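Local coordinates for porin protein associated with imipenem resistance (Acinetobacter baumannii, PDB 4FUV), which forms an eight-stranded beta-barrel in the outer membrane and is probably involved in the uptake of ornithine and of the carbapenem imipenem, at residues V75-P83 with G94-A102; N14-R22 with G32-P40. All coordinates share one frame; numbering follows the deposited sequence. Where two conformers were deposited one is given.

Contact 1 of 2, residues V75-P83 with G94-A102. With C8E ((hydroxyethyloxy)tri(ethyloxy)octane), chain C.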
loop_
_atom_site.group_PDB
_atom_site.type_symbol
_atom_site.label_atom_id
_atom_site.label_comp_id
_atom_site.label_asym_id
_atom_site.label_seq_id
_atom_site.Cartn_x
_atom_site.Cartn_y
_atom_site.Cartn_z
ATOM N N VAL A 75 5.539 34.844 7.018
ATOM C CA VAL A 75 4.505 35.867 6.858
ATOM C C VAL A 75 4.096 35.901 5.393
ATOM O O VAL A 75 4.954 35.993 4.516
ATOM C CB VAL A 75 5.018 37.282 7.219
ATOM C CG1 VAL A 75 3.919 38.322 7.000
ATOM C CG2 VAL A 75 5.529 37.330 8.636
ATOM N N TYR A 76 2.797 35.865 5.116
ATOM C CA TYR A 76 2.358 35.830 3.720
ATOM C C TYR A 76 1.245 36.809 3.384
ATOM O O TYR A 76 0.394 37.152 4.224
ATOM C CB TYR A 76 1.974 34.403 3.302
ATOM C CG TYR A 76 0.719 33.858 3.986
ATOM C CD1 TYR A 76 -0.553 34.101 3.454
ATOM C CD2 TYR A 76 0.805 33.088 5.138
ATOM C CE1 TYR A 76 -1.703 33.605 4.067
ATOM C CE2 TYR A 76 -0.337 32.592 5.768
ATOM C CZ TYR A 76 -1.598 32.846 5.208
ATOM O OH TYR A 76 -2.758 32.368 5.786
ATOM N N LEU A 77 1.260 37.263 2.143
ATOM C CA LEU A 77 0.179 38.092 1.630
ATOM C C LEU A 77 -0.299 37.504 0.305
ATOM O O LEU A 77 0.459 37.449 -0.674
ATOM C CB LEU A 77 0.646 39.529 1.439
ATOM C CG LEU A 77 -0.423 40.473 0.902
ATOM C CD1 LEU A 77 -1.596 40.558 1.885
ATOM C CD2 LEU A 77 0.171 41.844 0.642
ATOM N N ASN A 78 -1.543 37.039 0.288
ATOM C CA ASN A 78 -2.122 36.467 -0.926
ATOM C C ASN A 78 -3.342 37.211 -1.421
ATOM O O ASN A 78 -4.201 37.613 -0.628
ATOM C CB ASN A 78 -2.519 35.002 -0.714
ATOM C CG ASN A 78 -1.331 34.121 -0.476
ATOM O OD1 ASN A 78 -0.279 34.351 -1.047
ATOM N ND2 ASN A 78 -1.488 33.107 0.372
ATOM N N ALA A 79 -3.418 37.370 -2.735
ATOM C CA ALA A 79 -4.694 37.667 -3.393
ATOM C C ALA A 79 -5.445 36.353 -3.565
ATOM O O ALA A 79 -4.845 35.331 -3.925
ATOM C CB ALA A 79 -4.453 38.309 -4.747
ATOM N N GLU A 80 -6.749 36.363 -3.306
ATOM C CA GLU A 80 -7.576 35.196 -3.595
ATOM C C GLU A 80 -8.629 35.529 -4.659
ATOM O O GLU A 80 -9.434 36.449 -4.506
ATOM C CB GLU A 80 -8.242 34.654 -2.322
ATOM C CG GLU A 80 -7.255 34.392 -1.180
ATOM C CD GLU A 80 -7.908 33.707 0.011
ATOM O OE1 GLU A 80 -9.152 33.793 0.160
ATOM O OE2 GLU A 80 -7.173 33.076 0.798
ATOM N N ILE A 81 -8.611 34.770 -5.739
ATOM C CA ILE A 81 -9.529 35.005 -6.837
ATOM C C ILE A 81 -10.561 33.892 -6.911
ATOM O O ILE A 81 -10.219 32.721 -7.071
ATOM C CB ILE A 81 -8.792 35.141 -8.191
ATOM C CG1 ILE A 81 -7.934 36.408 -8.204
ATOM C CG2 ILE A 81 -9.820 35.199 -9.355
ATOM C CD1 ILE A 81 -6.497 36.215 -7.824
ATOM N N ARG A 82 -11.829 34.279 -6.796
ATOM C CA ARG A 82 -12.936 33.331 -6.827
ATOM C C ARG A 82 -13.706 33.476 -8.134
ATOM O O ARG A 82 -14.465 34.429 -8.288
ATOM C CB ARG A 82 -13.868 33.587 -5.634
ATOM C CG ARG A 82 -13.265 33.232 -4.286
ATOM C CD ARG A 82 -14.183 33.660 -3.101
ATOM N NE ARG A 82 -13.975 32.804 -1.934
ATOM C CZ ARG A 82 -12.867 32.809 -1.188
ATOM N NH1 ARG A 82 -11.866 33.643 -1.463
ATOM N NH2 ARG A 82 -12.769 31.992 -0.148
ATOM N N PRO A 83 -13.486 32.551 -9.090
ATOM C CA PRO A 83 -14.156 32.662 -10.399
ATOM C C PRO A 83 -15.680 32.640 -10.269
ATOM O O PRO A 83 -16.364 33.229 -11.095
ATOM C CB PRO A 83 -13.645 31.429 -11.172
ATOM C CG PRO A 83 -12.270 31.172 -10.575
ATOM C CD PRO A 83 -12.451 31.496 -9.087
ATOM N N GLY A 94 -16.740 28.899 -2.707
ATOM C CA GLY A 94 -15.565 28.532 -1.927
ATOM C C GLY A 94 -14.308 28.236 -2.725
ATOM O O GLY A 94 -13.207 28.128 -2.156
ATOM N N LEU A 95 -14.443 28.110 -4.043
ATOM C CA LEU A 95 -13.279 27.772 -4.874
ATOM C C LEU A 95 -12.433 29.009 -5.232
ATOM O O LEU A 95 -12.956 30.016 -5.727
ATOM C CB LEU A 95 -13.725 27.039 -6.142
ATOM C CG LEU A 95 -14.344 25.657 -5.955
ATOM C CD1 LEU A 95 -15.040 25.219 -7.258
ATOM C CD2 LEU A 95 -13.277 24.641 -5.567
ATOM N N TYR A 96 -11.130 28.950 -4.986
ATOM C CA TYR A 96 -10.303 30.110 -5.293
ATOM C C TYR A 96 -8.885 29.768 -5.732
ATOM O O TYR A 96 -8.357 28.711 -5.403
ATOM C CB TYR A 96 -10.254 31.099 -4.115
ATOM C CG TYR A 96 -9.533 30.610 -2.860
ATOM C CD1 TYR A 96 -10.206 29.870 -1.894
ATOM C CD2 TYR A 96 -8.183 30.914 -2.628
ATOM C CE1 TYR A 96 -9.571 29.438 -0.731
ATOM C CE2 TYR A 96 -7.529 30.472 -1.460
ATOM C CZ TYR A 96 -8.240 29.734 -0.524
ATOM O OH TYR A 96 -7.633 29.271 0.623
ATOM N N VAL A 97 -8.278 30.682 -6.480
ATOM C CA VAL A 97 -6.848 30.609 -6.758
ATOM C C VAL A 97 -6.158 31.695 -5.950
ATOM O O VAL A 97 -6.618 32.854 -5.911
ATOM C CB VAL A 97 -6.525 30.750 -8.276
ATOM C CG1 VAL A 97 -7.209 31.952 -8.847
ATOM C CG2 VAL A 97 -5.010 30.842 -8.513
ATOM N N ALA A 98 -5.094 31.298 -5.270
ATOM C CA ALA A 98 -4.271 32.183 -4.443
ATOM C C ALA A 98 -2.972 32.530 -5.167
ATOM O O ALA A 98 -2.262 31.652 -5.672
ATOM C CB ALA A 98 -3.942 31.500 -3.107
ATOM N N ALA A 99 -2.653 33.811 -5.199
ATOM C CA ALA A 99 -1.399 34.260 -5.762
ATOM C C ALA A 99 -0.862 35.358 -4.864
ATOM O O ALA A 99 -1.578 36.284 -4.495
ATOM C CB ALA A 99 -1.601 34.780 -7.148
ATOM N N GLY A 100 0.408 35.258 -4.520
ATOM C CA GLY A 100 1.000 36.249 -3.642
ATOM C C GLY A 100 2.451 35.983 -3.347
ATOM O O GLY A 100 3.201 35.467 -4.194
ATOM N N ALA A 101 2.857 36.330 -2.135
ATOM C CA ALA A 101 4.251 36.178 -1.764
ATOM C C ALA A 101 4.434 36.053 -0.262
ATOM O O ALA A 101 3.551 36.387 0.539
ATOM C CB ALA A 101 5.075 37.346 -2.299
ATOM N N ALA A 102 5.607 35.603 0.136
ATOM C CA ALA A 102 5.825 35.442 1.552
ATOM C C ALA A 102 7.268 35.620 1.926
ATOM O O ALA A 102 8.173 35.405 1.107
ATOM C CB ALA A 102 5.313 34.092 2.011
HETATM C C1 C8E C . -1.301 39.117 10.714
HETATM C C2 C8E C . 0.153 38.976 10.267
HETATM C C3 C8E C . 1.114 39.437 11.357
HETATM C C4 C8E C . 2.564 39.496 10.878
HETATM C C5 C8E C . 3.474 38.647 11.757
HETATM C C6 C8E C . 4.864 39.247 11.965
HETATM C C7 C8E C . 5.913 38.140 12.072
HETATM C C8 C8E C . 7.322 38.703 12.214
HETATM O O9 C8E C . 8.279 37.714 11.900
HETATM C C10 C8E C . 8.813 37.862 10.603
#

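Contact 2 of 2, residues N14-R22 with G32-P40. With C8E ((hydroxyethyloxy)tri(ethyloxy)octane), chain I.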
loop_
_atom_site.group_PDB
_atom_site.type_symbol
_atom_site.label_atom_id
_atom_site.label_comp_id
_atom_site.label_asym_id
_atom_site.label_seq_id
_atom_site.Cartn_x
_atom_site.Cartn_y
_atom_site.Cartn_z
ATOM N N ASN A 14 -16.219 49.969 3.778
ATOM C CA ASN A 14 -14.845 50.451 3.718
ATOM C C ASN A 14 -13.901 49.322 3.304
ATOM O O ASN A 14 -13.846 48.276 3.952
ATOM C CB ASN A 14 -14.444 51.027 5.082
ATOM C CG ASN A 14 -13.107 51.753 5.056
ATOM O OD1 ASN A 14 -12.299 51.572 4.152
ATOM N ND2 ASN A 14 -12.870 52.577 6.069
ATOM N N GLN A 15 -13.162 49.551 2.224
ATOM C CA GLN A 15 -12.227 48.572 1.678
ATOM C C GLN A 15 -11.124 48.176 2.653
ATOM O O GLN A 15 -10.602 47.062 2.593
ATOM C CB GLN A 15 -11.574 49.122 0.400
ATOM C CG GLN A 15 -12.518 49.300 -0.784
ATOM C CD GLN A 15 -12.983 47.978 -1.354
ATOM O OE1 GLN A 15 -12.524 46.913 -0.934
ATOM N NE2 GLN A 15 -13.896 48.035 -2.319
ATOM N N LEU A 16 -10.751 49.093 3.538
ATOM C CA LEU A 16 -9.598 48.850 4.393
ATOM C C LEU A 16 -9.922 47.937 5.565
ATOM O O LEU A 16 -9.027 47.495 6.284
ATOM C CB LEU A 16 -8.996 50.167 4.882
ATOM C CG LEU A 16 -8.320 51.034 3.816
ATOM C CD1 LEU A 16 -7.779 50.189 2.661
ATOM C CD2 LEU A 16 -9.260 52.112 3.310
ATOM N N ILE A 17 -11.203 47.644 5.747
ATOM C CA ILE A 17 -11.641 46.901 6.922
ATOM C C ILE A 17 -11.823 45.439 6.594
ATOM O O ILE A 17 -12.553 45.088 5.663
ATOM C CB ILE A 17 -12.942 47.460 7.516
ATOM C CG1 ILE A 17 -12.757 48.937 7.871
ATOM C CG2 ILE A 17 -13.362 46.657 8.743
ATOM C CD1 ILE A 17 -14.001 49.606 8.385
ATOM N N PRO A 18 -11.134 44.577 7.342
ATOM C CA PRO A 18 -11.210 43.143 7.055
ATOM C C PRO A 18 -12.625 42.633 7.287
ATOM O O PRO A 18 -13.382 43.202 8.074
ATOM C CB PRO A 18 -10.223 42.525 8.055
ATOM C CG PRO A 18 -10.014 43.538 9.082
ATOM C CD PRO A 18 -10.202 44.874 8.437
ATOM N N VAL A 19 -12.973 41.588 6.559
ATOM C CA VAL A 19 -14.283 40.967 6.631
ATOM C C VAL A 19 -14.237 39.805 7.611
ATOM O O VAL A 19 -15.267 39.330 8.086
ATOM C CB VAL A 19 -14.715 40.436 5.251
ATOM C CG1 VAL A 19 -15.048 41.587 4.332
ATOM C CG2 VAL A 19 -13.590 39.535 4.639
ATOM N N GLY A 20 -13.030 39.342 7.920
ATOM C CA GLY A 20 -12.908 38.213 8.813
ATOM C C GLY A 20 -11.492 37.765 9.064
ATOM O O GLY A 20 -10.518 38.461 8.759
ATOM N N ALA A 21 -11.386 36.574 9.631
ATOM C CA ALA A 21 -10.106 36.024 10.026
ATOM C C ALA A 21 -10.175 34.507 9.920
ATOM O O ALA A 21 -11.255 33.917 9.836
ATOM C CB ALA A 21 -9.758 36.452 11.442
ATOM N N ARG A 22 -9.025 33.862 9.890
ATOM C CA ARG A 22 -9.044 32.419 9.854
ATOM C C ARG A 22 -7.922 31.854 10.700
ATOM O O ARG A 22 -6.901 32.510 10.903
ATOM C CB ARG A 22 -8.981 31.903 8.412
ATOM C CG ARG A 22 -7.621 32.000 7.726
ATOM C CD ARG A 22 -7.690 31.568 6.261
ATOM N NE ARG A 22 -6.405 31.756 5.585
ATOM C CZ ARG A 22 -6.251 32.023 4.288
ATOM N NH1 ARG A 22 -7.310 32.134 3.480
ATOM N NH2 ARG A 22 -5.022 32.173 3.793
ATOM N N GLY A 32 -2.663 31.863 11.380
ATOM C CA GLY A 32 -3.874 32.304 10.716
ATOM C C GLY A 32 -3.661 33.570 9.927
ATOM O O GLY A 32 -2.527 33.998 9.731
ATOM N N ALA A 33 -4.761 34.177 9.500
ATOM C CA ALA A 33 -4.713 35.339 8.622
ATOM C C ALA A 33 -5.891 36.271 8.862
ATOM O O ALA A 33 -6.945 35.851 9.345
ATOM C CB ALA A 33 -4.673 34.901 7.126
ATOM N N LEU A 34 -5.692 37.540 8.522
ATOM C CA LEU A 34 -6.779 38.518 8.452
ATOM C C LEU A 34 -7.217 38.509 7.000
ATOM O O LEU A 34 -6.377 38.318 6.101
ATOM C CB LEU A 34 -6.230 39.899 8.810
ATOM C CG LEU A 34 -6.857 40.762 9.901
ATOM C CD1 LEU A 34 -7.455 39.920 11.004
ATOM C CD2 LEU A 34 -5.795 41.702 10.445
ATOM N N LEU A 35 -8.511 38.699 6.758
ATOM C CA LEU A 35 -9.060 38.567 5.399
ATOM C C LEU A 35 -9.790 39.836 4.992
ATOM O O LEU A 35 -10.623 40.335 5.765
ATOM C CB LEU A 35 -10.072 37.421 5.347
ATOM C CG LEU A 35 -9.654 36.002 5.769
ATOM C CD1 LEU A 35 -10.891 35.075 5.861
ATOM C CD2 LEU A 35 -8.656 35.458 4.787
ATOM N N TRP A 36 -9.505 40.333 3.786
ATOM C CA TRP A 36 -10.240 41.456 3.201
ATOM C C TRP A 36 -10.934 40.951 1.948
ATOM O O TRP A 36 -10.425 40.047 1.280
ATOM C CB TRP A 36 -9.310 42.615 2.800
ATOM C CG TRP A 36 -8.684 43.364 3.945
ATOM C CD1 TRP A 36 -9.054 44.603 4.432
ATOM C CD2 TRP A 36 -7.587 42.941 4.746
ATOM N NE1 TRP A 36 -8.252 44.961 5.481
ATOM C CE2 TRP A 36 -7.333 43.951 5.701
ATOM C CE3 TRP A 36 -6.778 41.791 4.758
ATOM C CZ2 TRP A 36 -6.320 43.863 6.642
ATOM C CZ3 TRP A 36 -5.771 41.697 5.709
ATOM C CH2 TRP A 36 -5.547 42.729 6.634
ATOM N N GLN A 37 -12.093 41.529 1.634
ATOM C CA GLN A 37 -12.805 41.198 0.403
ATOM C C GLN A 37 -13.083 42.506 -0.352
ATOM O O GLN A 37 -13.800 43.383 0.129
ATOM C CB GLN A 37 -14.093 40.413 0.711
ATOM C CG GLN A 37 -14.719 39.635 -0.462
ATOM C CD GLN A 37 -13.985 38.327 -0.822
ATOM O OE1 GLN A 37 -13.597 37.556 0.053
ATOM N NE2 GLN A 37 -13.813 38.077 -2.123
ATOM N N ALA A 38 -12.462 42.660 -1.517
ATOM C CA ALA A 38 -12.626 43.888 -2.293
ATOM C C ALA A 38 -13.941 43.858 -3.070
ATOM O O ALA A 38 -14.622 44.878 -3.199
ATOM C CB ALA A 38 -11.444 44.103 -3.237
ATOM N N ASN A 39 -14.280 42.677 -3.577
ATOM C CA ASN A 39 -15.561 42.425 -4.223
ATOM C C ASN A 39 -15.781 40.901 -4.164
ATOM O O ASN A 39 -14.912 40.196 -3.649
ATOM C CB ASN A 39 -15.566 43.011 -5.656
ATOM C CG ASN A 39 -14.515 42.384 -6.566
ATOM O OD1 ASN A 39 -14.367 41.157 -6.640
ATOM N ND2 ASN A 39 -13.792 43.234 -7.281
ATOM N N PRO A 40 -16.917 40.379 -4.671
ATOM C CA PRO A 40 -17.086 38.924 -4.501
ATOM C C PRO A 40 -15.994 38.062 -5.157
ATOM O O PRO A 40 -15.822 36.907 -4.773
ATOM C CB PRO A 40 -18.427 38.646 -5.183
ATOM C CG PRO A 40 -19.189 39.943 -5.056
ATOM C CD PRO A 40 -18.150 41.026 -5.170
HETATM C C17 C8E I . -9.169 50.335 8.747
HETATM O O18 C8E I . -8.550 49.739 9.871
HETATM C C19 C8E I . -7.740 48.631 9.513
HETATM C C20 C8E I . -7.769 47.601 10.645
HETATM O O21 C8E I . -6.673 46.708 10.532
HETATM O O HOH W 1 -12.592 43.838 3.231
#

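Contact 1 of 2, residues V75-P83 with G94-A102
Glu80 and Tyr96 stack across two neighbouring antiparallel strands of the eight-stranded outer-membrane barrel, on its inward, polar side. The carboxylate lies over one face of the ring, the planes 23° apart, with OE1 of Glu80 above the ring centre and OE2 of Glu80 3.5 Å from CE2 of Tyr96. Arg82 runs alongside the same tyrosine, its guanidinium turned only 14° from the ring plane and NH2 of Arg82 3.8 Å from CD1 of Tyr96. With CG between the backbone N and the carbonyl carbon (chi1 67°), the Tyr96 ring is laid alongside Glu80 and Arg82. A salt bridge from NH1 of Arg82 to OE1 of Glu80, 3.2 Å long and in the guanidinium plane, ties the two charged groups; Glu80 OE2 is taken by Arg22, and the hydroxyl of Tyr96 by Glu167. Beneath them the backbones pair through six hydrogen bonds, two each at Leu77–Ala101, Ala79–Ala99 and Ile81–Val97. Those six side chains occupy the other, lipid-facing side, where detergent molecules touch neighbouring residues such as Val75 and Pro83. There Ile81 and Val97 point the same way, with CB of Ile81 3.6 Å from CG1 of Val97.

Contact 2 of 2, residues N14-R22 with G32-P40
Trp36 gives its indole N-H to the carbonyl of Leu16, NE1 of Trp36 lying 2.8 Å from O of Leu16. The oxygen sits in the ring plane, 2° out of it, yet the N-H comes down on it from above the carbonyl plane, 68° out. Val19 N donates to Leu35 O at 2.8 Å, while Gly20 N reaches the same oxygen only weakly at 3.4 Å. Val19 and Gly20 thus both face Leu35, a classic beta bulge. Beyond it the 20-26/29-37 hairpin of the barrel pairs regularly: Leu35 N donates to Gly20 O, and Arg22 and Ala33 exchange two backbone bonds. At the other end a water links the segments, 2.7 Å from O of Ile17 and accepting from N of Gln37 at 2.9 Å. The type I turn Asn14–Ile17, with an Asx turn from Asn14 OD1 to Leu16 N, presents the Leu16 carbonyl to the indole. Pro18 covers one indole face in a CH-pi contact, its CB 4.0 Å from the centroid of the Trp36 five-membered ring and 13° off the normal. On the opposite side of the hairpin, Arg22 crosses Leu35 at about a right angle, and CD2 of Leu35 lies over a guanidinium face, 3.8 Å from NH1 of Arg22. The outstretched arginine carries its guanidinium across to its partners, NE of Arg22 forming a salt bridge with Glu24. Outside, the oxyethylene end of a detergent molecule lies by the turn, its C17 3.9 Å from CG1 of Ile17.

Arg22 joins the two contacts, whose centres lie 12 Å apart. From contact 2 its guanidinium reaches the strand 75-81 of contact 1, with NH1 of Arg22 2.8 Å from OE2 of Glu80 in a salt bridge and NH2 of Arg22 3.0 Å from OH of Tyr76 in a probable hydrogen bond. OH of Tyr76 is also hydrogen-bonded to OE2 of Glu24 and lies 3.4 Å from CB of Ala33, a packing contact. Strand 42-56 lies between, pairing with 29-37 and 64-81, so these side chains span it within the barrel. Glu24, and Glu167 through the hydroxyl of Tyr96, extend this into a network of charged and polar groups in the interior, while both contacts meet detergent outside.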